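Local coordinates for PAN2-PAN3 deadenylation complex catalytic subunit pan2 (Neurospora crassa, PDB 4CZX), which probably acts, as a full-length protein, as the catalytic subunit of the PAN deadenylation complex shortening mRNA poly(A) tails, and is represented here by its N-terminal WD40 domain, at residues A[72-76]-A[87-92]; A[110-116]-A[129-135]. All blocks are in the same frame, centred on the assembly; numbering follows the deposited sequence.

Interaction 1: residues A[72-76]-A[87-92]. With PO4 (phosphate ion), chain D.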
ATOM      1  N   ASP A  72      18.771   2.412   9.109  1.00 28.74           N
ATOM      2  CA  ASP A  72      20.134   2.068   9.515  1.00 29.62           C
ATOM      3  C   ASP A  72      21.162   3.058   8.994  1.00 30.63           C
ATOM      4  O   ASP A  72      22.279   3.107   9.492  1.00 27.09           O
ATOM      5  CB  ASP A  72      20.516   0.666   9.030  1.00 28.54           C
ATOM      6  CG  ASP A  72      19.969  -0.437   9.919  1.00 30.00           C
ATOM      7  OD1 ASP A  72      19.167  -0.148  10.838  1.00 29.58           O
ATOM      8  OD2 ASP A  72      20.337  -1.608   9.692  1.00 31.27           O
ATOM      9  N   GLY A  73      20.801   3.832   7.980  1.00 28.00           N
ATOM     10  CA  GLY A  73      21.707   4.853   7.481  1.00 27.72           C
ATOM     11  C   GLY A  73      22.587   4.417   6.316  1.00 24.38           C
ATOM     12  O   GLY A  73      22.179   3.607   5.483  1.00 25.67           O
ATOM     13  N   PRO A  74      23.811   4.967   6.245  1.00 23.49           N
ATOM     14  CA  PRO A  74      24.639   4.807   5.047  1.00 26.00           C
ATOM     15  C   PRO A  74      25.176   3.398   4.839  1.00 24.43           C
ATOM     16  O   PRO A  74      25.404   2.663   5.794  1.00 23.80           O
ATOM     17  CB  PRO A  74      25.814   5.776   5.287  1.00 28.37           C
ATOM     18  CG  PRO A  74      25.801   6.053   6.746  1.00 29.76           C
ATOM     19  CD  PRO A  74      24.357   5.980   7.166  1.00 26.13           C
ATOM     20  N   LEU A  75      25.369   3.047   3.578  1.00 23.74           N
ATOM     21  CA  LEU A  75      26.114   1.849   3.232  1.00 22.95           C
ATOM     22  C   LEU A  75      27.571   2.224   3.491  1.00 25.79           C
ATOM     23  O   LEU A  75      28.078   3.152   2.873  1.00 26.11           O
ATOM     24  CB  LEU A  75      25.870   1.441   1.775  1.00 25.15           C
ATOM     25  CG  LEU A  75      26.000  -0.051   1.441  1.00 25.48           C
ATOM     26  CD1 LEU A  75      25.606  -0.325  -0.016  1.00 20.40           C
ATOM     27  CD2 LEU A  75      27.419  -0.535   1.709  1.00 26.37           C
ATOM     28  N   ARG A  76      28.219   1.540   4.427  1.00 22.82           N
ATOM     29  CA  ARG A  76      29.529   1.995   4.906  1.00 23.19           C
ATOM     30  C   ARG A  76      30.701   1.489   4.081  1.00 24.14           C
ATOM     31  O   ARG A  76      31.698   2.210   3.907  1.00 21.63           O
ATOM     32  CB  ARG A  76      29.720   1.582   6.365  1.00 29.51           C
ATOM     33  CG  ARG A  76      28.602   2.053   7.290  1.00 35.67           C
ATOM     34  CD  ARG A  76      29.124   3.065   8.232  1.00 29.29           C
ATOM     35  NE  ARG A  76      28.102   3.660   9.075  1.00 23.20           N
ATOM     36  CZ  ARG A  76      28.006   4.972   9.270  1.00 21.64           C
ATOM     37  NH1 ARG A  76      28.858   5.784   8.662  1.00 26.89           N
ATOM     38  NH2 ARG A  76      27.048   5.464  10.047  1.00 24.13           N
ATOM     39  N   PHE A  87      28.246  -6.434   2.311  1.00 21.61           N
ATOM     40  CA  PHE A  87      27.818  -5.048   2.528  1.00 24.96           C
ATOM     41  C   PHE A  87      27.783  -4.747   4.019  1.00 23.47           C
ATOM     42  O   PHE A  87      27.200  -5.514   4.791  1.00 23.69           O
ATOM     43  CB  PHE A  87      26.421  -4.807   1.937  1.00 22.41           C
ATOM     44  CG  PHE A  87      26.261  -5.249   0.500  1.00 25.10           C
ATOM     45  CD1 PHE A  87      25.823  -6.540   0.190  1.00 23.56           C
ATOM     46  CD2 PHE A  87      26.482  -4.350  -0.531  1.00 21.75           C
ATOM     47  CE1 PHE A  87      25.644  -6.945  -1.151  1.00 25.39           C
ATOM     48  CE2 PHE A  87      26.306  -4.723  -1.854  1.00 20.95           C
ATOM     49  CZ  PHE A  87      25.886  -6.030  -2.178  1.00 24.21           C
ATOM     50  N   LEU A  88      28.373  -3.627   4.432  1.00 20.95           N
ATOM     51  CA  LEU A  88      28.378  -3.267   5.846  0.70 22.91           C
ATOM     52  C   LEU A  88      27.537  -2.018   6.110  1.00 22.64           C
ATOM     53  O   LEU A  88      27.683  -1.001   5.436  1.00 22.92           O
ATOM     54  CB  LEU A  88      29.812  -3.028   6.363  0.70 23.54           C
ATOM     55  CG  LEU A  88      29.899  -2.827   7.887  0.70 19.22           C
ATOM     56  CD1 LEU A  88      31.166  -3.455   8.443  0.70 30.86           C
ATOM     57  CD2 LEU A  88      29.853  -1.344   8.308  0.70 28.13           C
ATOM     58  N   GLY A  89      26.653  -2.114   7.099  1.00 22.01           N
ATOM     59  CA  GLY A  89      25.933  -0.960   7.614  1.00 24.64           C
ATOM     60  C   GLY A  89      26.239  -0.856   9.096  1.00 28.57           C
ATOM     61  O   GLY A  89      26.881  -1.748   9.657  1.00 24.47           O
ATOM     62  N   SER A  90      25.785   0.219   9.738  1.00 28.20           N
ATOM     63  CA  SER A  90      26.068   0.416  11.154  1.00 26.57           C
ATOM     64  C   SER A  90      25.528  -0.686  12.053  1.00 29.66           C
ATOM     65  O   SER A  90      26.092  -0.941  13.118  1.00 25.74           O
ATOM     66  CB  SER A  90      25.504   1.766  11.622  1.00 25.53           C
ATOM     67  OG  SER A  90      26.405   2.794  11.266  1.00 29.33           O
ATOM     68  N   ARG A  91      24.433  -1.329  11.638  1.00 24.69           N
ATOM     69  CA  ARG A  91      23.721  -2.262  12.514  1.00 21.89           C
ATOM     70  C   ARG A  91      23.772  -3.715  12.033  1.00 26.42           C
ATOM     71  O   ARG A  91      23.235  -4.615  12.691  1.00 26.20           O
ATOM     72  CB  ARG A  91      22.243  -1.842  12.655  1.00 23.85           C
ATOM     73  CG  ARG A  91      22.040  -0.423  13.218  1.00 32.76           C
ATOM     74  CD  ARG A  91      22.551  -0.313  14.650  1.00 31.97           C
ATOM     75  NE  ARG A  91      22.102  -1.450  15.440  1.00 39.77           N
ATOM     76  CZ  ARG A  91      20.895  -1.552  15.995  1.00 48.55           C
ATOM     77  NH1 ARG A  91      20.016  -0.567  15.870  1.00 47.24           N
ATOM     78  NH2 ARG A  91      20.572  -2.642  16.682  1.00 52.68           N
ATOM     79  N   SER A  92      24.404  -3.950  10.893  1.00 26.10           N
ATOM     80  CA  SER A  92      24.324  -5.278  10.291  1.00 25.28           C
ATOM     81  C   SER A  92      25.339  -5.496   9.188  1.00 25.73           C
ATOM     82  O   SER A  92      25.940  -4.549   8.673  1.00 26.56           O
ATOM     83  CB  SER A  92      22.917  -5.512   9.722  1.00 26.07           C
ATOM     84  OG  SER A  92      22.699  -4.671   8.599  1.00 28.07           O
TER
HETATM   85  P   PO4 D 401      16.770  -3.472  15.927  0.50 51.25           P
HETATM   86  O1  PO4 D 401      17.416  -3.087  17.239  0.50 53.98           O
HETATM   87  O2  PO4 D 401      16.877  -2.305  14.973  0.50 50.07           O
HETATM   88  O3  PO4 D 401      17.468  -4.682  15.355  0.50 48.55           O
HETATM   89  O4  PO4 D 401      15.313  -3.813  16.157  0.50 48.72           O
HETATM   90  O   HOH W   1      24.843   2.607   8.476  1.00 25.73           O
HETATM   91  O   HOH W   2      22.905  -1.923   8.983  1.00 25.79           O
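In this blade of a WD40 beta-propeller, the loop leading into the innermost strand is bonded to the turn after the second; residues 72-76 and 87-92 give an example in a predicted WD repeat. Arg76 donates all three direct hydrogen bonds between the segments. Its backbone N donates to Leu88 O (2.8 Å), while Arg76 NE and NH2 both reach Ser90 OG, at 2.9 and 3.0 Å. Where the backbones part, two waters fill the gap. Water 1 donates to Asp72 O and Pro74 O and accepts from Ser90 N; water 2 donates to Asp72 OD2 and accepts from Arg91 N. Asp72 also forms a salt bridge with Arg107. Arg91 NE bonds to Met111 O, and its NH2 joins Arg107 in binding a phosphate ion, probably from the crystallisation liquor. Leu75 CD1 packs 4.2 Å from Phe87 CD2, and both side chains rest on Ala51 of strand 50-55 in the preceding blade. Leu88 turns to the next blade, touching Leu114 and Met117 of strand 114-119.

Interaction 2: residues A[110-116]-A[129-135]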
ATOM      1  N   SER A 110      25.638  -6.756  19.173  1.00 37.93           N
ATOM      2  CA  SER A 110      26.858  -5.982  19.393  1.00 33.46           C
ATOM      3  C   SER A 110      27.200  -5.115  18.188  1.00 35.06           C
ATOM      4  O   SER A 110      28.204  -4.406  18.190  1.00 38.44           O
ATOM      5  CB  SER A 110      28.029  -6.907  19.720  1.00 37.42           C
ATOM      6  OG  SER A 110      27.828  -7.558  20.964  1.00 42.05           O
ATOM      7  N   MET A 111      26.370  -5.178  17.153  1.00 30.75           N
ATOM      8  CA  MET A 111      26.536  -4.297  16.006  1.00 25.23           C
ATOM      9  C   MET A 111      25.755  -3.014  16.252  1.00 29.81           C
ATOM     10  O   MET A 111      24.586  -2.907  15.882  1.00 34.21           O
ATOM     11  CB  MET A 111      26.073  -4.983  14.714  1.00 28.40           C
ATOM     12  CG  MET A 111      26.852  -6.229  14.393  1.00 27.69           C
ATOM     13  SD  MET A 111      26.181  -7.109  12.963  1.00 29.68           S
ATOM     14  CE  MET A 111      27.424  -8.380  12.732  1.00 29.21           C
ATOM     15  N   GLN A 112      26.410  -2.041  16.887  1.00 31.37           N
ATOM     16  CA  GLN A 112      25.740  -0.804  17.269  1.00 32.31           C
ATOM     17  C   GLN A 112      26.093   0.353  16.348  1.00 26.62           C
ATOM     18  O   GLN A 112      25.234   1.169  16.020  1.00 31.51           O
ATOM     19  CB  GLN A 112      26.069  -0.449  18.718  1.00 32.93           C
ATOM     20  CG  GLN A 112      25.337  -1.330  19.722  1.00 45.70           C
ATOM     21  CD  GLN A 112      23.829  -1.390  19.460  1.00 59.49           C
ATOM     22  OE1 GLN A 112      23.164  -0.358  19.319  1.00 58.28           O
ATOM     23  NE2 GLN A 112      23.287  -2.606  19.386  1.00 62.25           N
ATOM     24  N   ASP A 113      27.359   0.444  15.958  1.00 25.76           N
ATOM     25  CA  ASP A 113      27.782   1.459  15.004  1.00 30.73           C
ATOM     26  C   ASP A 113      29.019   0.980  14.245  1.00 29.49           C
ATOM     27  O   ASP A 113      30.109   1.549  14.385  1.00 25.18           O
ATOM     28  CB  ASP A 113      28.054   2.793  15.709  1.00 31.41           C
ATOM     29  CG  ASP A 113      28.208   3.948  14.731  1.00 32.98           C
ATOM     30  OD1 ASP A 113      27.948   3.750  13.525  1.00 31.49           O
ATOM     31  OD2 ASP A 113      28.583   5.057  15.159  1.00 29.57           O
ATOM     32  N   LEU A 114      28.840  -0.083  13.457  1.00 26.26           N
ATOM     33  CA  LEU A 114      29.912  -0.628  12.621  1.00 26.00           C
ATOM     34  C   LEU A 114      30.331   0.368  11.556  1.00 26.40           C
ATOM     35  O   LEU A 114      29.482   1.062  11.008  1.00 26.32           O
ATOM     36  CB  LEU A 114      29.460  -1.922  11.936  1.00 19.63           C
ATOM     37  CG  LEU A 114      29.007  -3.075  12.828  1.00 24.93           C
ATOM     38  CD1 LEU A 114      28.580  -4.233  11.940  1.00 25.90           C
ATOM     39  CD2 LEU A 114      30.132  -3.498  13.748  1.00 27.42           C
ATOM     40  N   ARG A 115      31.626   0.419  11.246  1.00 22.98           N
ATOM     41  CA  ARG A 115      32.145   1.368  10.261  1.00 22.51           C
ATOM     42  C   ARG A 115      33.072   0.739   9.231  1.00 24.01           C
ATOM     43  O   ARG A 115      33.331   1.324   8.169  1.00 23.93           O
ATOM     44  CB  ARG A 115      32.908   2.500  10.965  1.00 23.62           C
ATOM     45  CG  ARG A 115      32.046   3.372  11.885  1.00 22.77           C
ATOM     46  CD  ARG A 115      30.956   4.106  11.116  1.00 21.15           C
ATOM     47  NE  ARG A 115      30.160   4.929  12.040  1.00 24.66           N
ATOM     48  CZ  ARG A 115      30.464   6.181  12.388  1.00 25.49           C
ATOM     49  NH1 ARG A 115      31.538   6.783  11.883  1.00 26.58           N
ATOM     50  NH2 ARG A 115      29.687   6.841  13.249  1.00 26.77           N
ATOM     51  N   ALA A 116      33.592  -0.444   9.552  1.00 22.07           N
ATOM     52  CA  ALA A 116      34.675  -1.004   8.780  1.00 22.19           C
ATOM     53  C   ALA A 116      34.732  -2.512   8.875  1.00 23.73           C
ATOM     54  O   ALA A 116      34.388  -3.111   9.893  1.00 26.06           O
ATOM     55  CB  ALA A 116      36.026  -0.412   9.247  1.00 23.44           C
ATOM     56  N   VAL A 129      34.871  -7.261  11.708  1.00 23.26           N
ATOM     57  CA  VAL A 129      34.073  -6.051  11.568  1.00 21.22           C
ATOM     58  C   VAL A 129      34.179  -5.255  12.862  1.00 25.82           C
ATOM     59  O   VAL A 129      34.263  -5.821  13.954  1.00 29.01           O
ATOM     60  CB  VAL A 129      32.576  -6.337  11.210  1.00 28.09           C
ATOM     61  CG1 VAL A 129      32.468  -7.289   9.994  1.00 26.47           C
ATOM     62  CG2 VAL A 129      31.800  -6.868  12.402  1.00 27.77           C
ATOM     63  N   ALA A 130      34.218  -3.939  12.719  1.00 23.02           N
ATOM     64  CA  ALA A 130      34.425  -3.036  13.849  1.00 24.52           C
ATOM     65  C   ALA A 130      33.837  -1.675  13.526  1.00 27.19           C
ATOM     66  O   ALA A 130      33.362  -1.437  12.413  1.00 26.06           O
ATOM     67  CB  ALA A 130      35.916  -2.912  14.178  1.00 26.22           C
ATOM     68  N   GLY A 131      33.863  -0.770  14.497  1.00 25.86           N
ATOM     69  CA  GLY A 131      33.399   0.571  14.234  1.00 26.53           C
ATOM     70  C   GLY A 131      33.576   1.481  15.426  1.00 29.87           C
ATOM     71  O   GLY A 131      34.494   1.313  16.232  1.00 27.53           O
ATOM     72  N   TRP A 132      32.674   2.445  15.553  1.00 28.55           N
ATOM     73  CA  TRP A 132      32.772   3.400  16.646  1.00 28.58           C
ATOM     74  C   TRP A 132      32.025   2.818  17.846  1.00 29.24           C
ATOM     75  O   TRP A 132      30.953   3.277  18.222  1.00 31.66           O
ATOM     76  CB  TRP A 132      32.227   4.768  16.223  1.00 27.47           C
ATOM     77  CG  TRP A 132      33.085   5.457  15.177  1.00 27.00           C
ATOM     78  CD1 TRP A 132      34.057   4.887  14.396  1.00 31.35           C
ATOM     79  CD2 TRP A 132      33.054   6.844  14.818  1.00 28.27           C
ATOM     80  NE1 TRP A 132      34.618   5.831  13.565  1.00 26.10           N
ATOM     81  CE2 TRP A 132      34.017   7.038  13.803  1.00 26.50           C
ATOM     82  CE3 TRP A 132      32.290   7.941  15.246  1.00 26.81           C
ATOM     83  CZ2 TRP A 132      34.245   8.284  13.218  1.00 26.94           C
ATOM     84  CZ3 TRP A 132      32.511   9.171  14.661  1.00 31.92           C
ATOM     85  CH2 TRP A 132      33.482   9.336  13.659  1.00 30.17           C
ATOM     86  N   GLN A 133      32.626   1.786  18.423  1.00 32.19           N
ATOM     87  CA  GLN A 133      32.050   0.998  19.502  1.00 31.79           C
ATOM     88  C   GLN A 133      33.190   0.174  20.072  1.00 31.70           C
ATOM     89  O   GLN A 133      34.244   0.057  19.438  1.00 34.07           O
ATOM     90  CB  GLN A 133      30.920   0.095  18.995  1.00 30.64           C
ATOM     91  CG  GLN A 133      31.363  -0.847  17.882  1.00 26.63           C
ATOM     92  CD  GLN A 133      30.275  -1.831  17.479  1.00 29.89           C
ATOM     93  OE1 GLN A 133      29.146  -1.434  17.188  1.00 31.49           O
ATOM     94  NE2 GLN A 133      30.605  -3.121  17.476  1.00 27.81           N
ATOM     95  N   ASN A 134      33.000  -0.425  21.240  1.00 33.12           N
ATOM     96  CA  ASN A 134      34.129  -1.080  21.887  0.70 38.06           C
ATOM     97  C   ASN A 134      34.091  -2.603  21.788  1.00 37.02           C
ATOM     98  O   ASN A 134      34.751  -3.308  22.549  1.00 39.15           O
ATOM     99  CB  ASN A 134      34.216  -0.618  23.340  0.70 39.81           C
ATOM    100  CG  ASN A 134      34.539   0.862  23.448  0.70 44.87           C
ATOM    101  OD1 ASN A 134      33.713   1.658  23.890  0.70 50.98           O
ATOM    102  ND2 ASN A 134      35.748   1.237  23.030  0.70 41.74           N
ATOM    103  N   LYS A 135      33.329  -3.096  20.815  1.00 32.21           N
ATOM    104  CA  LYS A 135      33.344  -4.506  20.468  1.00 36.33           C
ATOM    105  C   LYS A 135      33.721  -4.680  19.005  1.00 34.69           C
ATOM    106  O   LYS A 135      33.426  -3.816  18.179  1.00 30.98           O
ATOM    107  CB  LYS A 135      31.984  -5.163  20.710  1.00 37.71           C
ATOM    108  CG  LYS A 135      31.779  -5.729  22.103  1.00 47.40           C
ATOM    109  CD  LYS A 135      31.095  -4.732  23.011  1.00 60.84           C
ATOM    110  CE  LYS A 135      30.351  -5.436  24.144  1.00 65.78           C
ATOM    111  NZ  LYS A 135      29.090  -6.088  23.677  1.00 62.16           N
TER
HETATM  112  O   HOH W   3      29.094   5.395  17.719  1.00 33.79           O
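How a buried side chain satisfies the polar groups of a loop is well illustrated by Gln133. Its OE1 accepts from two successive backbone amides, Gln112 N (2.8 Å) and Asp113 N (2.9 Å), while its NE2 donates to Ser110 O (2.8 Å) and Lys135 O (3.0 Å): four backbone groups, three in the 110-113 loop and one at the start of strand 135-140. Just beyond the strand ends Trp132 N donates to Asp113 O (3.0 Å); within the strands Ala130 O accepts from both Arg115 N (2.8 Å) and Ala116 N (3.0 Å), the signature of a classic beta bulge, and Ala130 N returns a bond to Ala116 O (2.9 Å). Gly131 lies so close to Leu114, 4.0 Å between their CA atoms, that a CB would clash. The charge of Arg115 is met twice: NE and NH2 bind Asp113 OD1 and OD2 at 2.9 and 2.8 Å, and the guanidinium lies over the Trp132 indole, CZ 3.9 Å from the five-membered ring centroid. Water 3 joins Asp113 OD2 to Trp132 O, and Trp132 NE1 bonds to Ser157. The chemistry implies a hairpin end where the Gln133 amide and the Arg115-Trp132 cation-pi contact supplement strand pairing.

Interactions 1 and 2 follow one another along the chain, their centres 10 Å apart on the same side of the domain centre, and occupy comparable positions in adjacent blades: each ties the entry to a blade's first strand to the end of its second, in the sheets beginning with strands 77-80 and 114-119. They also meet directly. Ser90 O and Leu114 N are 2.9 Å apart, a probable hydrogen bond, as are Ser90 OG and Asp113 OD1 at the same distance, and Arg76 CD packs 3.4 Å from Leu114 O. The principle is that of the propeller itself: the loops that organise one blade also bond to the next, one of the ways in which neighbouring blades are joined into a single domain.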